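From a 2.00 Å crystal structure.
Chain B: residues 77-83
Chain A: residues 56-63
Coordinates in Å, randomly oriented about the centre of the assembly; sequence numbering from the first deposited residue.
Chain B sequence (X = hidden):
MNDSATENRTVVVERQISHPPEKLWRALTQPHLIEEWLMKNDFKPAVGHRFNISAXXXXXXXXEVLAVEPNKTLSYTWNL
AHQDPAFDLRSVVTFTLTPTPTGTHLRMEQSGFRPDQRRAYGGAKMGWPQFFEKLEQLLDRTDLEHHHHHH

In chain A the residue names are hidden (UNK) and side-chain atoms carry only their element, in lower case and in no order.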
# COMPACT_ATOMS: atom_id res chain seq x y z
N THR B 77 -2.97 -15.26 8.35
CA THR B 77 -3.48 -14.06 9.00
C THR B 77 -3.03 -12.85 8.20
O THR B 77 -2.02 -12.90 7.49
CB THR B 77 -2.95 -13.89 10.45
OG1 THR B 77 -1.52 -14.02 10.45
CG2 THR B 77 -3.56 -14.92 11.40
N TRP B 78 -3.79 -11.78 8.34
CA TRP B 78 -3.56 -10.53 7.63
C TRP B 78 -3.94 -9.48 8.66
O TRP B 78 -5.09 -9.03 8.71
CB TRP B 78 -4.50 -10.53 6.42
CG TRP B 78 -4.43 -9.37 5.52
CD1 TRP B 78 -4.90 -8.11 5.75
CD2 TRP B 78 -3.96 -9.38 4.17
NE1 TRP B 78 -4.77 -7.34 4.62
CE2 TRP B 78 -4.19 -8.10 3.63
CE3 TRP B 78 -3.37 -10.36 3.36
CZ2 TRP B 78 -3.85 -7.77 2.32
CZ3 TRP B 78 -3.04 -10.03 2.05
CH2 TRP B 78 -3.28 -8.74 1.54
N ASN B 79 -2.97 -9.11 9.49
CA ASN B 79 -3.19 -8.17 10.60
C ASN B 79 -2.34 -6.93 10.63
O ASN B 79 -1.26 -6.86 10.05
CB ASN B 79 -2.95 -8.87 11.93
CG ASN B 79 -3.74 -10.14 12.09
OD1 ASN B 79 -4.79 -10.33 11.48
ND2 ASN B 79 -3.24 -11.02 12.95
N LEU B 80 -2.82 -5.95 11.39
CA LEU B 80 -2.10 -4.71 11.56
C LEU B 80 -2.53 -4.13 12.91
O LEU B 80 -3.69 -3.75 13.09
CB LEU B 80 -2.43 -3.77 10.40
CG LEU B 80 -1.55 -2.54 10.21
CD1 LEU B 80 -1.40 -2.23 8.72
CD2 LEU B 80 -2.18 -1.37 10.94
N ALA B 81 -1.61 -4.13 13.87
CA ALA B 81 -1.91 -3.61 15.20
C ALA B 81 -1.87 -2.08 15.17
O ALA B 81 -0.85 -1.49 14.81
CB ALA B 81 -0.91 -4.14 16.21
N HIS B 82 -2.98 -1.45 15.53
CA HIS B 82 -3.05 0.01 15.53
C HIS B 82 -3.89 0.49 16.71
O HIS B 82 -4.88 -0.14 17.08
CB HIS B 82 -3.65 0.51 14.22
CG HIS B 82 -3.40 1.96 13.94
ND1 HIS B 82 -4.08 2.98 14.57
CD2 HIS B 82 -2.56 2.57 13.06
CE1 HIS B 82 -3.69 4.15 14.09
NE2 HIS B 82 -2.76 3.92 13.17
N GLN B 83 -3.47 1.61 17.29
CA GLN B 83 -4.15 2.19 18.43
C GLN B 83 -5.60 2.51 18.08
O GLN B 83 -6.50 2.34 18.89
CB GLN B 83 -3.44 3.47 18.86
CG GLN B 83 -3.59 3.79 20.33
CD GLN B 83 -2.88 5.07 20.72
OE1 GLN B 83 -3.26 6.16 20.30
NE2 GLN B 83 -1.83 4.93 21.52
N UNK A 56 -6.16 0.52 0.46
CA UNK A 56 -7.32 -0.35 0.51
C UNK A 56 -7.06 -1.73 1.13
O UNK A 56 -8.00 -2.39 1.56
c UNK A 56 -7.92 -0.53 -0.89
o UNK A 56 -8.40 0.99 -2.66
o UNK A 56 -9.10 1.52 -0.65
c UNK A 56 -8.51 0.75 -1.44
N UNK A 57 -5.80 -2.16 1.17
CA UNK A 57 -5.50 -3.47 1.74
C UNK A 57 -5.21 -3.44 3.24
O UNK A 57 -4.91 -4.48 3.84
c UNK A 57 -3.01 -2.40 -0.37
c UNK A 57 -1.22 -2.03 0.89
c UNK A 57 -2.03 -2.98 1.55
c UNK A 57 -0.01 -1.58 1.43
n UNK A 57 -1.84 -1.70 -0.28
c UNK A 57 -1.61 -3.48 2.79
c UNK A 57 -3.17 -3.20 0.73
c UNK A 57 -4.32 -4.12 1.00
c UNK A 57 -0.41 -3.03 3.32
c UNK A 57 0.38 -2.10 2.64
N UNK A 58 -5.30 -2.26 3.84
CA UNK A 58 -5.08 -2.15 5.28
C UNK A 58 -3.87 -1.36 5.76
O UNK A 58 -3.88 -0.87 6.89
N UNK A 59 -2.84 -1.25 4.93
CA UNK A 59 -1.66 -0.51 5.34
C UNK A 59 -2.07 0.90 5.71
O UNK A 59 -2.99 1.46 5.12
N UNK A 60 -1.38 1.49 6.68
CA UNK A 60 -1.72 2.84 7.11
C UNK A 60 -0.53 3.53 7.73
O UNK A 60 0.35 2.88 8.30
c UNK A 60 -2.87 2.80 8.16
c UNK A 60 -3.16 4.19 8.70
c UNK A 60 -2.49 1.86 9.29
N UNK A 61 -0.50 4.86 7.60
CA UNK A 61 0.55 5.71 8.15
C UNK A 61 -0.11 6.72 9.08
O UNK A 61 -1.25 7.10 8.85
c UNK A 61 1.98 5.75 5.94
c UNK A 61 2.41 6.73 4.85
c UNK A 61 1.25 6.50 7.05
c UNK A 61 3.18 5.02 6.51
N UNK A 62 0.60 7.13 10.13
CA UNK A 62 0.12 8.13 11.08
C UNK A 62 0.88 9.43 10.80
O UNK A 62 2.12 9.42 10.76
c UNK A 62 0.40 7.70 12.52
o UNK A 62 -0.38 6.16 14.15
c UNK A 62 -0.47 6.54 12.97
o UNK A 62 -1.24 6.00 12.15
N UNK A 63 0.15 10.53 10.64
CA UNK A 63 0.77 11.81 10.30
C UNK A 63 0.18 12.99 11.06
O UNK A 63 -0.94 12.93 11.56
c UNK A 63 0.59 12.09 8.81
s UNK A 63 0.73 10.66 7.73

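Position 56 of chain A carries two side-chain carbons, the second bearing two oxygens: a short carboxylate, out of reach of the chain B stretch. It is Asp A56. Its side chain takes no part in the contact, so nothing here explains the choice of residue.

Position 57 has one carbon followed by fused five- and six-membered rings holding eight carbons and one nitrogen, the indole of tryptophan; its backbone carbonyl and first side-chain carbon meet the ring of Trp B78. The residue is Trp A57. Its backbone supplies the polar contact: the indole nitrogen NE1 of Trp B78 donates a hydrogen bond to O of Trp A57 at 3.0 Å, with an N-H...O angle of 156°. The carbonyl lies at the edge of the Trp B78 ring, near its plane, where the N-H points. Beside this bond, CZ2 of Trp B78 packs against CB of Trp A57 at 3.9 Å, an apolar contact.

Position 58 has no side-chain atoms, and its carbonyl oxygen meets Leu B80; it is Gly A58. Its backbone angles, 115/-26, would jam a CB against the preceding carbonyl oxygen, which by itself calls for glycine. With no side chain in the way, the backbone is approached by Leu B80, whose CD1 lies 3.4 Å from O of Gly A58.

Position 59 is again without a side chain, and its CA touches Leu B80, hence Gly A59. Its phi and psi are ordinary, but a CB would come within 2.5 Å of CH2 in the indole of Trp A57, so the neighbouring ring leaves no room for one. On the chain B side, CD1 of Leu B80 rests 3.8 Å from CA of Gly A59.

Position 60, where the strand begins, shows three carbons, one carrying the other two, and touches Leu B80 and His B82: branching at the first carbon identifies Val A60. Its CB points toward chain B, and CG1 of Val A60 lies 3.6 Å from CD2 of Leu B80 and 3.8 Å from CD2 of His B82. A compact, apolar side chain suits this buried place, where one methyl carbon meets both Leu B80 and His B82.

Position 61 holds four carbons, forked at the second, and touches nothing on the chain B stretch, which makes it Leu A61. Its CB points away from chain B, as strand alternation predicts, and the side chain is buried.

Position 62 turns back toward chain B with two carbons and two oxygens on the second, one of which meets NE2 of His B82. This is Asp A62. NE2 of His B82 donates a hydrogen bond to OD2 of Asp A62 at 2.8 Å and 164°, and OD2 sits at the imidazole edge, near the ring plane. A carboxylate suits an N-H donor presented this way.

Position 63 has one carbon and one sulfur, out of reach of the chain B stretch: Cys A63.

The two segments run in nearly the same direction, 19° apart. Trp B78, Leu B80 and His B82 make all the contacts from chain B. Hydrogen bonds from Trp B78 and His B82 hold the two ends, one to a backbone carbonyl and one to a carboxylate, while Leu B80 fills the middle against the glycines and Val A60.

Chain A (56-63) DWGGVLDC
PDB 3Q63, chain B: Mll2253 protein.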